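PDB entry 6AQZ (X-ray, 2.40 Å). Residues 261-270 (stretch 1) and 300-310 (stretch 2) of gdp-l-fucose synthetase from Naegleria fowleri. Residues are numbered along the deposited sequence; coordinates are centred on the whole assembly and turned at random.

Stretch 1 261-270: MLCVSEEDEK
Stretch 2 300-310: YKKTSSNAKFL

Two stretches of one chain pair in opposite order, Cys263 with Asn306 (CA to CA 5.8 Å) and Glu266 with Thr303 (6.8 Å), and bury 566 Å² without a backbone hydrogen bond between them. Stretch 1 leaves a strand at Leu262, extends through Ser265 (phi/psi -68/166), then turns at Glu266-Asp268, closed by Asp268 N to Ser265 O (3.1 Å) and Glu269 N to Glu266 O (3.2 Å). Stretch 2 is extended from Thr303 to Ser305 and enters a helix at Ala307. The turn brings two carboxylates to one ammonium: Lys301 (m, t, p, p) curls so that NZ forms salt bridges with Glu266 OE2 (2.9 Å) and Glu269 OE2 (3.1 Å, a weak hydrogen bond), and NZ also donates to Thr303 OG1 (3.2 Å). Glu266 reaches it extended (t, t); Glu269 starts p, then t. Beside the helix start, Cys263 (p) points toward stretch 2, its SG packing on Asn306 CB (3.5 Å) and 3.8 Å from Ser304 OG. Asn306 (p, chi2 -34°), at the N-cap without a side-chain capping bond, places ND2 3.7 Å from Ser265 N. Ser305 (t), pointing away, accepts Ala307 N at OG (3.1 Å). Met261 (m, chi2 -146°, chi3 -94°) lays CE 3.7 Å from Ser305 O. Leu262 points away, yet its m,t rotamer carries CD2 to Phe309 CD2 (4.2 Å), obliquely to the ring of Phe309 (t, chi2 -85°).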

# COMPACT_ATOMS: atom_id res chain seq x y z
N MET A 261 -6.68 13.90 13.74
CA MET A 261 -7.40 12.95 14.56
C MET A 261 -8.66 13.53 15.18
O MET A 261 -8.71 14.68 15.61
CB MET A 261 -6.49 12.40 15.63
CG MET A 261 -5.70 11.40 14.89
SD MET A 261 -5.31 10.04 15.90
CE MET A 261 -3.70 10.68 16.39
N LEU A 262 -9.70 12.70 15.20
CA LEU A 262 -10.95 13.02 15.86
C LEU A 262 -11.07 12.07 17.05
O LEU A 262 -11.40 10.89 16.88
CB LEU A 262 -12.12 12.86 14.90
CG LEU A 262 -12.06 13.53 13.53
CD1 LEU A 262 -13.42 13.39 12.79
CD2 LEU A 262 -11.64 14.98 13.63
N CYS A 263 -10.80 12.57 18.25
CA CYS A 263 -10.91 11.75 19.44
C CYS A 263 -11.10 12.66 20.64
O CYS A 263 -11.20 13.89 20.52
CB CYS A 263 -9.69 10.86 19.64
SG CYS A 263 -8.19 11.76 20.02
N VAL A 264 -11.20 12.05 21.81
CA VAL A 264 -11.39 12.77 23.04
C VAL A 264 -10.04 12.88 23.73
O VAL A 264 -9.08 12.20 23.38
CB VAL A 264 -12.43 12.09 23.95
CG1 VAL A 264 -13.75 11.94 23.22
CG2 VAL A 264 -11.92 10.73 24.37
N SER A 265 -9.96 13.74 24.74
CA SER A 265 -8.73 13.91 25.49
C SER A 265 -8.43 12.64 26.29
O SER A 265 -9.28 11.76 26.46
CB SER A 265 -8.83 15.10 26.44
OG SER A 265 -9.66 14.79 27.55
N GLU A 266 -7.20 12.56 26.79
CA GLU A 266 -6.84 11.42 27.63
C GLU A 266 -7.66 11.39 28.91
O GLU A 266 -7.97 10.31 29.41
CB GLU A 266 -5.34 11.43 27.93
CG GLU A 266 -4.84 10.18 28.65
CD GLU A 266 -3.32 10.08 28.68
OE1 GLU A 266 -2.66 10.72 27.81
OE2 GLU A 266 -2.78 9.38 29.56
N GLU A 267 -8.00 12.57 29.45
CA GLU A 267 -8.82 12.60 30.67
C GLU A 267 -10.18 11.95 30.46
O GLU A 267 -10.74 11.38 31.40
CB GLU A 267 -8.99 14.03 31.16
N ASP A 268 -10.71 11.99 29.24
CA ASP A 268 -12.05 11.48 28.97
C ASP A 268 -12.07 10.00 28.63
O ASP A 268 -13.12 9.49 28.22
CB ASP A 268 -12.71 12.30 27.85
CG ASP A 268 -13.06 13.72 28.29
OD1 ASP A 268 -13.29 13.93 29.50
OD2 ASP A 268 -13.11 14.62 27.43
N GLU A 269 -10.94 9.30 28.74
CA GLU A 269 -10.92 7.87 28.49
C GLU A 269 -11.71 7.12 29.57
O GLU A 269 -11.56 7.39 30.76
CB GLU A 269 -9.48 7.37 28.42
CG GLU A 269 -8.75 7.38 29.75
CD GLU A 269 -7.26 7.29 29.58
OE1 GLU A 269 -6.81 7.03 28.44
OE2 GLU A 269 -6.55 7.48 30.59
N LYS A 270 -12.65 6.28 29.15
CA LYS A 270 -13.42 5.46 30.08
C LYS A 270 -12.89 4.02 30.13
O LYS A 270 -12.39 3.48 29.15
CB LYS A 270 -14.90 5.48 29.70
CG LYS A 270 -15.56 6.87 29.77
CD LYS A 270 -15.34 7.54 31.12
CE LYS A 270 -16.31 8.72 31.35
NZ LYS A 270 -15.76 10.06 30.99
N TYR A 300 -3.86 -2.35 28.12
CA TYR A 300 -4.51 -1.45 29.07
C TYR A 300 -4.82 -0.09 28.44
O TYR A 300 -5.97 0.38 28.49
CB TYR A 300 -3.61 -1.31 30.29
CG TYR A 300 -4.12 -0.42 31.39
CD1 TYR A 300 -5.37 -0.63 31.98
CD2 TYR A 300 -3.34 0.62 31.86
CE1 TYR A 300 -5.82 0.20 33.00
CE2 TYR A 300 -3.78 1.45 32.87
CZ TYR A 300 -5.01 1.24 33.43
OH TYR A 300 -5.39 2.09 34.44
N LYS A 301 -3.82 0.56 27.82
CA LYS A 301 -3.98 1.88 27.23
C LYS A 301 -3.53 1.89 25.77
O LYS A 301 -2.54 1.25 25.40
CB LYS A 301 -3.20 2.95 28.04
CG LYS A 301 -3.96 3.54 29.24
CD LYS A 301 -3.08 4.36 30.18
CE LYS A 301 -2.64 5.69 29.58
NZ LYS A 301 -3.77 6.65 29.41
N LYS A 302 -4.27 2.63 24.94
CA LYS A 302 -3.98 2.80 23.52
C LYS A 302 -4.29 4.24 23.14
O LYS A 302 -5.11 4.52 22.27
CB LYS A 302 -4.77 1.81 22.67
N THR A 303 -3.62 5.18 23.81
CA THR A 303 -4.03 6.58 23.76
C THR A 303 -3.63 7.23 22.45
O THR A 303 -2.49 7.10 22.00
CB THR A 303 -3.43 7.36 24.93
OG1 THR A 303 -3.84 6.79 26.18
CG2 THR A 303 -3.85 8.84 24.87
N SER A 304 -4.58 7.89 21.81
CA SER A 304 -4.35 8.75 20.66
C SER A 304 -4.47 10.21 21.10
O SER A 304 -5.18 10.53 22.05
CB SER A 304 -5.31 8.39 19.52
OG SER A 304 -6.64 8.28 19.99
N SER A 305 -3.72 11.10 20.44
CA SER A 305 -3.67 12.51 20.82
C SER A 305 -4.69 13.34 20.05
O SER A 305 -4.81 13.21 18.83
CB SER A 305 -2.26 13.07 20.56
OG SER A 305 -2.28 14.49 20.54
N ASN A 306 -5.43 14.19 20.77
CA ASN A 306 -6.31 15.15 20.13
C ASN A 306 -5.73 16.56 20.13
O ASN A 306 -6.48 17.54 19.98
CB ASN A 306 -7.69 15.16 20.81
CG ASN A 306 -7.69 15.86 22.15
OD1 ASN A 306 -6.73 15.81 22.90
ND2 ASN A 306 -8.83 16.46 22.48
N ALA A 307 -4.40 16.68 20.27
CA ALA A 307 -3.77 17.99 20.38
C ALA A 307 -4.05 18.86 19.17
O ALA A 307 -4.23 20.08 19.30
CB ALA A 307 -2.26 17.84 20.58
N LYS A 308 -4.08 18.27 17.97
CA LYS A 308 -4.22 19.10 16.78
C LYS A 308 -5.61 19.76 16.71
O LYS A 308 -5.73 20.97 16.51
CB LYS A 308 -3.93 18.28 15.52
CG LYS A 308 -4.10 19.12 14.28
CD LYS A 308 -3.03 18.85 13.26
CE LYS A 308 -3.28 17.59 12.50
NZ LYS A 308 -2.34 17.45 11.37
N PHE A 309 -6.66 18.96 16.89
CA PHE A 309 -8.01 19.51 16.86
C PHE A 309 -8.24 20.45 18.03
O PHE A 309 -8.87 21.51 17.88
CB PHE A 309 -9.03 18.35 16.88
CG PHE A 309 -10.43 18.80 16.64
CD1 PHE A 309 -11.21 19.26 17.68
CD2 PHE A 309 -10.96 18.80 15.36
CE1 PHE A 309 -12.52 19.68 17.47
CE2 PHE A 309 -12.27 19.23 15.13
CZ PHE A 309 -13.05 19.67 16.19
N LEU A 310 -7.70 20.11 19.20
CA LEU A 310 -7.84 20.99 20.35
C LEU A 310 -7.13 22.32 20.11
O LEU A 310 -7.61 23.37 20.55
CB LEU A 310 -7.29 20.29 21.59
CG LEU A 310 -7.27 21.17 22.83
CD1 LEU A 310 -8.69 21.32 23.36
CD2 LEU A 310 -6.36 20.58 23.87